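Local structure of F-actin-capping protein subunit alpha (Dictyostelium discoideum, 4AKR) at residues Y114-Y125 and A215-F225. The protein binds the fast-growing barbed ends of actin filaments independently of calcium and blocks subunit exchange there, without severing the filaments. Numbering follows the deposited sequence.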
ATOM      1  N   TYR A 114     -27.150 -29.777   1.278  1.00 20.79           N
ATOM      2  CA  TYR A 114     -27.021 -28.502   0.584  1.00 20.02           C
ATOM      3  C   TYR A 114     -25.572 -28.058   0.666  1.00 17.04           C
ATOM      4  O   TYR A 114     -24.987 -27.646  -0.326  1.00 17.32           O
ATOM      5  CB  TYR A 114     -27.957 -27.446   1.205  1.00 21.81           C
ATOM      6  CG  TYR A 114     -29.382 -27.593   0.721  1.00 23.62           C
ATOM      7  CD1 TYR A 114     -29.725 -27.263  -0.591  1.00 25.23           C
ATOM      8  CD2 TYR A 114     -30.369 -28.142   1.541  1.00 25.41           C
ATOM      9  CE1 TYR A 114     -31.018 -27.483  -1.083  1.00 26.99           C
ATOM     10  CE2 TYR A 114     -31.664 -28.367   1.062  1.00 27.33           C
ATOM     11  CZ  TYR A 114     -31.979 -28.037  -0.252  1.00 29.50           C
ATOM     12  OH  TYR A 114     -33.247 -28.273  -0.738  1.00 30.79           O
ATOM     13  N   ARG A 115     -24.984 -28.162   1.850  1.00 15.99           N
ATOM     14  CA  ARG A 115     -23.602 -27.760   2.010  1.00 16.41           C
ATOM     15  C   ARG A 115     -22.734 -28.605   1.071  1.00 18.21           C
ATOM     16  O   ARG A 115     -21.874 -28.074   0.369  1.00 18.19           O
ATOM     17  CB  ARG A 115     -23.155 -27.954   3.458  1.00 15.84           C
ATOM     18  CG  ARG A 115     -21.874 -27.203   3.818  1.00 15.68           C
ATOM     19  CD  ARG A 115     -21.124 -27.902   4.936  1.00 13.28           C
ATOM     20  NE  ARG A 115     -20.691 -29.223   4.497  1.00 14.42           N
ATOM     21  CZ  ARG A 115     -19.685 -29.441   3.656  1.00 11.54           C
ATOM     22  NH1 ARG A 115     -18.982 -28.429   3.164  1.00  9.64           N
ATOM     23  NH2 ARG A 115     -19.422 -30.671   3.265  1.00 10.77           N
ATOM     24  N   ALA A 116     -22.978 -29.918   1.046  1.00 17.93           N
ATOM     25  CA  ALA A 116     -22.208 -30.844   0.207  1.00 17.07           C
ATOM     26  C   ALA A 116     -22.373 -30.549  -1.279  1.00 16.11           C
ATOM     27  O   ALA A 116     -21.410 -30.603  -2.037  1.00 16.39           O
ATOM     28  CB  ALA A 116     -22.610 -32.298   0.505  1.00 15.98           C
ATOM     29  N   ALA A 117     -23.595 -30.252  -1.701  1.00 16.33           N
ATOM     30  CA  ALA A 117     -23.832 -29.921  -3.099  1.00 15.91           C
ATOM     31  C   ALA A 117     -23.097 -28.619  -3.441  1.00 15.43           C
ATOM     32  O   ALA A 117     -22.560 -28.484  -4.537  1.00 17.81           O
ATOM     33  CB  ALA A 117     -25.316 -29.777  -3.361  1.00 17.41           C
ATOM     34  N   PHE A 118     -23.063 -27.663  -2.515  1.00 14.89           N
ATOM     35  CA  PHE A 118     -22.345 -26.413  -2.775  1.00 16.47           C
ATOM     36  C   PHE A 118     -20.838 -26.640  -2.761  1.00 15.63           C
ATOM     37  O   PHE A 118     -20.090 -26.059  -3.552  1.00 12.63           O
ATOM     38  CB  PHE A 118     -22.684 -25.342  -1.731  1.00 18.36           C
ATOM     39  CG  PHE A 118     -23.920 -24.544  -2.048  1.00 19.66           C
ATOM     40  CD1 PHE A 118     -25.173 -25.155  -2.091  1.00 17.31           C
ATOM     41  CD2 PHE A 118     -23.834 -23.172  -2.296  1.00 20.97           C
ATOM     42  CE1 PHE A 118     -26.324 -24.408  -2.377  1.00 17.97           C
ATOM     43  CE2 PHE A 118     -24.982 -22.414  -2.583  1.00 20.39           C
ATOM     44  CZ  PHE A 118     -26.227 -23.037  -2.622  1.00 18.22           C
ATOM     45  N   ASP A 119     -20.393 -27.499  -1.855  1.00 17.15           N
ATOM     46  CA  ASP A 119     -18.971 -27.782  -1.738  1.00 18.05           C
ATOM     47  C   ASP A 119     -18.392 -28.343  -3.044  1.00 17.11           C
ATOM     48  O   ASP A 119     -17.291 -27.966  -3.434  1.00 17.03           O
ATOM     49  CB  ASP A 119     -18.722 -28.744  -0.567  1.00 18.89           C
ATOM     50  CG  ASP A 119     -17.336 -28.593   0.018  1.00 21.34           C
ATOM     51  OD1 ASP A 119     -16.493 -27.939  -0.635  1.00 26.25           O
ATOM     52  OD2 ASP A 119     -17.084 -29.118   1.124  1.00 21.13           O
ATOM     53  N   GLU A 120     -19.124 -29.227  -3.723  1.00 17.63           N
ATOM     54  CA  GLU A 120     -18.631 -29.787  -4.992  1.00 18.11           C
ATOM     55  C   GLU A 120     -18.363 -28.671  -6.001  1.00 18.13           C
ATOM     56  O   GLU A 120     -17.372 -28.691  -6.733  1.00 17.29           O
ATOM     57  CB  GLU A 120     -19.645 -30.753  -5.628  1.00 17.32           C
ATOM     58  CG  GLU A 120     -19.890 -32.073  -4.902  1.00 17.56           C
ATOM     59  CD  GLU A 120     -20.792 -33.023  -5.704  1.00 20.26           C
ATOM     60  OE1 GLU A 120     -21.773 -32.544  -6.328  1.00 18.46           O
ATOM     61  OE2 GLU A 120     -20.529 -34.249  -5.705  1.00 18.30           O
ATOM     62  N   GLU A 121     -19.271 -27.703  -6.049  1.00 16.72           N
ATOM     63  CA  GLU A 121     -19.140 -26.597  -6.984  1.00 15.96           C
ATOM     64  C   GLU A 121     -18.018 -25.624  -6.610  1.00 15.60           C
ATOM     65  O   GLU A 121     -17.273 -25.165  -7.481  1.00 14.92           O
ATOM     66  CB  GLU A 121     -20.479 -25.857  -7.098  1.00 15.65           C
ATOM     67  CG  GLU A 121     -21.615 -26.728  -7.618  1.00 17.19           C
ATOM     68  CD  GLU A 121     -21.284 -27.369  -8.959  1.00 19.61           C
ATOM     69  OE1 GLU A 121     -20.921 -26.628  -9.906  1.00 20.54           O
ATOM     70  OE2 GLU A 121     -21.389 -28.612  -9.068  1.00 18.77           O
ATOM     71  N   ALA A 122     -17.889 -25.314  -5.324  1.00 14.92           N
ATOM     72  CA  ALA A 122     -16.837 -24.402  -4.886  1.00 15.15           C
ATOM     73  C   ALA A 122     -15.466 -24.990  -5.215  1.00 15.95           C
ATOM     74  O   ALA A 122     -14.554 -24.277  -5.637  1.00 14.19           O
ATOM     75  CB  ALA A 122     -16.953 -24.143  -3.389  1.00 14.47           C
ATOM     76  N   THR A 123     -15.332 -26.300  -5.038  1.00 16.12           N
ATOM     77  CA  THR A 123     -14.076 -26.978  -5.314  1.00 16.29           C
ATOM     78  C   THR A 123     -13.687 -26.852  -6.787  1.00 17.23           C
ATOM     79  O   THR A 123     -12.575 -26.422  -7.095  1.00 16.63           O
ATOM     80  CB  THR A 123     -14.153 -28.473  -4.900  1.00 17.79           C
ATOM     81  OG1 THR A 123     -14.476 -28.563  -3.506  1.00 18.82           O
ATOM     82  CG2 THR A 123     -12.824 -29.158  -5.121  1.00 18.44           C
ATOM     83  N   LYS A 124     -14.597 -27.211  -7.691  1.00 16.20           N
ATOM     84  CA  LYS A 124     -14.335 -27.107  -9.130  1.00 16.47           C
ATOM     85  C   LYS A 124     -14.094 -25.654  -9.556  1.00 16.33           C
ATOM     86  O   LYS A 124     -13.201 -25.363 -10.351  1.00 20.00           O
ATOM     87  CB  LYS A 124     -15.510 -27.680  -9.933  1.00 15.03           C
ATOM     88  CG  LYS A 124     -15.728 -29.178  -9.726  1.00 18.87           C
ATOM     89  CD  LYS A 124     -16.945 -29.719 -10.505  1.00 17.79           C
ATOM     90  CE  LYS A 124     -18.266 -29.258  -9.903  1.00 16.23           C
ATOM     91  NZ  LYS A 124     -19.465 -29.933 -10.506  1.00 14.55           N
ATOM     92  N   TYR A 125     -14.908 -24.743  -9.041  1.00 16.75           N
ATOM     93  CA  TYR A 125     -14.759 -23.334  -9.375  1.00 17.35           C
ATOM     94  C   TYR A 125     -13.373 -22.859  -8.948  1.00 16.94           C
ATOM     95  O   TYR A 125     -12.675 -22.198  -9.701  1.00 17.54           O
ATOM     96  CB  TYR A 125     -15.832 -22.507  -8.667  1.00 14.80           C
ATOM     97  CG  TYR A 125     -15.737 -21.021  -8.945  1.00 17.20           C
ATOM     98  CD1 TYR A 125     -15.934 -20.516 -10.230  1.00 15.66           C
ATOM     99  CD2 TYR A 125     -15.421 -20.122  -7.922  1.00 16.51           C
ATOM    100  CE1 TYR A 125     -15.814 -19.149 -10.489  1.00 16.72           C
ATOM    101  CE2 TYR A 125     -15.300 -18.755  -8.170  1.00 18.66           C
ATOM    102  CZ  TYR A 125     -15.495 -18.275  -9.455  1.00 17.28           C
ATOM    103  OH  TYR A 125     -15.352 -16.932  -9.703  1.00 18.16           O
ATOM    104  N   ALA A 215     -33.947 -24.691  -5.933  1.00 25.21           N
ATOM    105  CA  ALA A 215     -34.712 -25.907  -6.212  1.00 23.26           C
ATOM    106  C   ALA A 215     -34.032 -27.103  -5.543  1.00 23.98           C
ATOM    107  O   ALA A 215     -33.758 -27.080  -4.339  1.00 25.10           O
ATOM    108  CB  ALA A 215     -34.796 -26.128  -7.720  1.00 21.42           C
ATOM    109  N   ASP A 216     -33.769 -28.150  -6.322  1.00 22.75           N
ATOM    110  CA  ASP A 216     -33.090 -29.325  -5.796  1.00 22.42           C
ATOM    111  C   ASP A 216     -31.635 -28.939  -5.498  1.00 21.17           C
ATOM    112  O   ASP A 216     -31.014 -28.203  -6.263  1.00 20.83           O
ATOM    113  CB  ASP A 216     -33.144 -30.483  -6.802  1.00 21.36           C
ATOM    114  CG  ASP A 216     -32.614 -30.099  -8.170  1.00 24.70           C
ATOM    115  OD1 ASP A 216     -33.377 -29.528  -8.986  1.00 23.56           O
ATOM    116  OD2 ASP A 216     -31.420 -30.363  -8.426  1.00 24.36           O
ATOM    117  N   ALA A 217     -31.116 -29.432  -4.376  1.00 21.65           N
ATOM    118  CA  ALA A 217     -29.753 -29.151  -3.915  1.00 21.69           C
ATOM    119  C   ALA A 217     -28.699 -29.043  -5.018  1.00 22.84           C
ATOM    120  O   ALA A 217     -27.975 -28.042  -5.092  1.00 24.00           O
ATOM    121  CB  ALA A 217     -29.331 -30.200  -2.889  1.00 19.61           C
ATOM    122  N   GLN A 218     -28.609 -30.061  -5.870  1.00 22.62           N
ATOM    123  CA  GLN A 218     -27.635 -30.047  -6.961  1.00 21.62           C
ATOM    124  C   GLN A 218     -27.765 -28.792  -7.828  1.00 21.05           C
ATOM    125  O   GLN A 218     -26.768 -28.125  -8.122  1.00 20.38           O
ATOM    126  CB  GLN A 218     -27.791 -31.284  -7.852  1.00 20.96           C
ATOM    127  CG  GLN A 218     -27.324 -32.604  -7.236  1.00 24.04           C
ATOM    128  CD  GLN A 218     -28.365 -33.258  -6.336  1.00 24.82           C
ATOM    129  OE1 GLN A 218     -29.553 -32.917  -6.377  1.00 23.78           O
ATOM    130  NE2 GLN A 218     -27.923 -34.218  -5.529  1.00 24.24           N
ATOM    131  N   SER A 219     -28.994 -28.483  -8.235  1.00 19.70           N
ATOM    132  CA  SER A 219     -29.272 -27.316  -9.080  1.00 20.67           C
ATOM    133  C   SER A 219     -28.986 -26.002  -8.368  1.00 19.14           C
ATOM    134  O   SER A 219     -28.332 -25.120  -8.917  1.00 21.05           O
ATOM    135  CB  SER A 219     -30.738 -27.315  -9.530  1.00 17.84           C
ATOM    136  OG  SER A 219     -31.007 -28.414 -10.378  1.00 22.84           O
ATOM    137  N   THR A 220     -29.502 -25.882  -7.151  1.00 19.55           N
ATOM    138  CA  THR A 220     -29.326 -24.688  -6.336  1.00 18.66           C
ATOM    139  C   THR A 220     -27.852 -24.314  -6.275  1.00 18.66           C
ATOM    140  O   THR A 220     -27.488 -23.143  -6.410  1.00 19.35           O
ATOM    141  CB  THR A 220     -29.853 -24.938  -4.906  1.00 18.33           C
ATOM    142  OG1 THR A 220     -31.234 -25.299  -4.971  1.00 21.23           O
ATOM    143  CG2 THR A 220     -29.715 -23.705  -4.052  1.00 21.19           C
ATOM    144  N   ALA A 221     -27.005 -25.320  -6.086  1.00 17.42           N
ATOM    145  CA  ALA A 221     -25.561 -25.111  -6.005  1.00 17.12           C
ATOM    146  C   ALA A 221     -24.980 -24.692  -7.348  1.00 16.88           C
ATOM    147  O   ALA A 221     -24.239 -23.712  -7.437  1.00 17.90           O
ATOM    148  CB  ALA A 221     -24.876 -26.387  -5.523  1.00 16.16           C
ATOM    149  N   VAL A 222     -25.328 -25.440  -8.389  1.00 16.33           N
ATOM    150  CA  VAL A 222     -24.837 -25.173  -9.731  1.00 17.16           C
ATOM    151  C   VAL A 222     -25.215 -23.783 -10.216  1.00 19.29           C
ATOM    152  O   VAL A 222     -24.383 -23.056 -10.766  1.00 19.42           O
ATOM    153  CB  VAL A 222     -25.375 -26.216 -10.737  1.00 17.30           C
ATOM    154  CG1 VAL A 222     -25.063 -25.787 -12.164  1.00 14.64           C
ATOM    155  CG2 VAL A 222     -24.740 -27.574 -10.453  1.00 18.48           C
ATOM    156  N   ASN A 223     -26.472 -23.411 -10.009  1.00 19.20           N
ATOM    157  CA  ASN A 223     -26.930 -22.111 -10.456  1.00 18.08           C
ATOM    158  C   ASN A 223     -26.424 -20.975  -9.592  1.00 16.57           C
ATOM    159  O   ASN A 223     -26.335 -19.847 -10.055  1.00 18.15           O
ATOM    160  CB  ASN A 223     -28.455 -22.103 -10.552  1.00 17.55           C
ATOM    161  CG  ASN A 223     -28.963 -23.128 -11.552  1.00 18.00           C
ATOM    162  OD1 ASN A 223     -28.431 -23.240 -12.654  1.00 19.44           O
ATOM    163  ND2 ASN A 223     -29.985 -23.882 -11.175  1.00 19.53           N
ATOM    164  N   ALA A 224     -26.068 -21.264  -8.347  1.00 15.64           N
ATOM    165  CA  ALA A 224     -25.561 -20.217  -7.472  1.00 15.45           C
ATOM    166  C   ALA A 224     -24.152 -19.861  -7.939  1.00 15.96           C
ATOM    167  O   ALA A 224     -23.771 -18.692  -7.969  1.00 15.68           O
ATOM    168  CB  ALA A 224     -25.530 -20.695  -6.029  1.00 14.56           C
ATOM    169  N   PHE A 225     -23.389 -20.885  -8.313  1.00 15.15           N
ATOM    170  CA  PHE A 225     -22.026 -20.688  -8.781  1.00 16.93           C
ATOM    171  C   PHE A 225     -21.952 -20.123 -10.184  1.00 17.84           C
ATOM    172  O   PHE A 225     -20.959 -19.502 -10.553  1.00 19.08           O
ATOM    173  CB  PHE A 225     -21.233 -21.990  -8.660  1.00 17.58           C
ATOM    174  CG  PHE A 225     -20.587 -22.158  -7.316  1.00 17.88           C
ATOM    175  CD1 PHE A 225     -19.331 -21.616  -7.066  1.00 17.83           C
ATOM    176  CD2 PHE A 225     -21.280 -22.758  -6.269  1.00 17.83           C
ATOM    177  CE1 PHE A 225     -18.778 -21.658  -5.794  1.00 19.10           C
ATOM    178  CE2 PHE A 225     -20.739 -22.807  -4.992  1.00 17.14           C
ATOM    179  CZ  PHE A 225     -19.487 -22.254  -4.751  1.00 19.54           C
TER
HETATM  180  O   HOH W   1     -21.501 -23.768 -11.659  1.00 22.17           O
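Phe225 drives its ring into helix 114-125, a knob set among Phe118, Glu121, Ala122 and Tyr125. One face of the ring lies against backbone, with Glu121 C above its centre and Ala122 N nearer the rim. CZ presses on Ala122 CB at 3.4 Å, CD2 meets Glu121 CB, and CD1 comes up to Tyr125 CB. Cutting the ring back to an alanine would probably open a gap against Ala122 and deprive Glu121 CB and Tyr125 CB of this aromatic partner.

Phe118 returns the gesture as a knob among Thr220, Ala221, Ala224 and Phe225. With CG anti to the carbonyl carbon (chi1 -86°), its ring swings over the other helix: Ala221 CA makes a CH-pi contact 3.9 Å from the centroid, Thr220 CG2 meets the edge at CZ, and CE2 touches Ala224 CB.

Small residues bring the backbones together. Ala221 CB sits 3.3 Å from Ala117 O, and Ala117 CB packs on Ala217 CB. The axes of 114-125 and 217-225 approach to 8.2 Å, crossing at -37°. At the N-terminal end of the contact Tyr114 CE1 comes obliquely to Ala217, 3.5 Å from CA.

Polar groups work mainly within each segment. Glu121, bent at chi2 (-56°), lays its carboxylate carbon against Val222 CG2 while OE2 forms a salt bridge with Lys124 NZ. Asp216 caps helix 217-248 at its N-terminus, OD2 accepting from both Ser219 N and OG.

Two helices running roughly the same way thus interlock knobs-into-holes across an alanine-lined interface, joining the start of long helix 217-248 to helix 112-129. Tyr114, Phe118, Ala122 and Tyr125 also touch strand 145-158 of the antiparallel sheet; Phe118 and Ala122 reach Val137 on strand 134-142. Tyr125 OH is hydrogen-bonded to Glu232 OE1, further along helix 217-248, and to a basic side chain of the other protein chain.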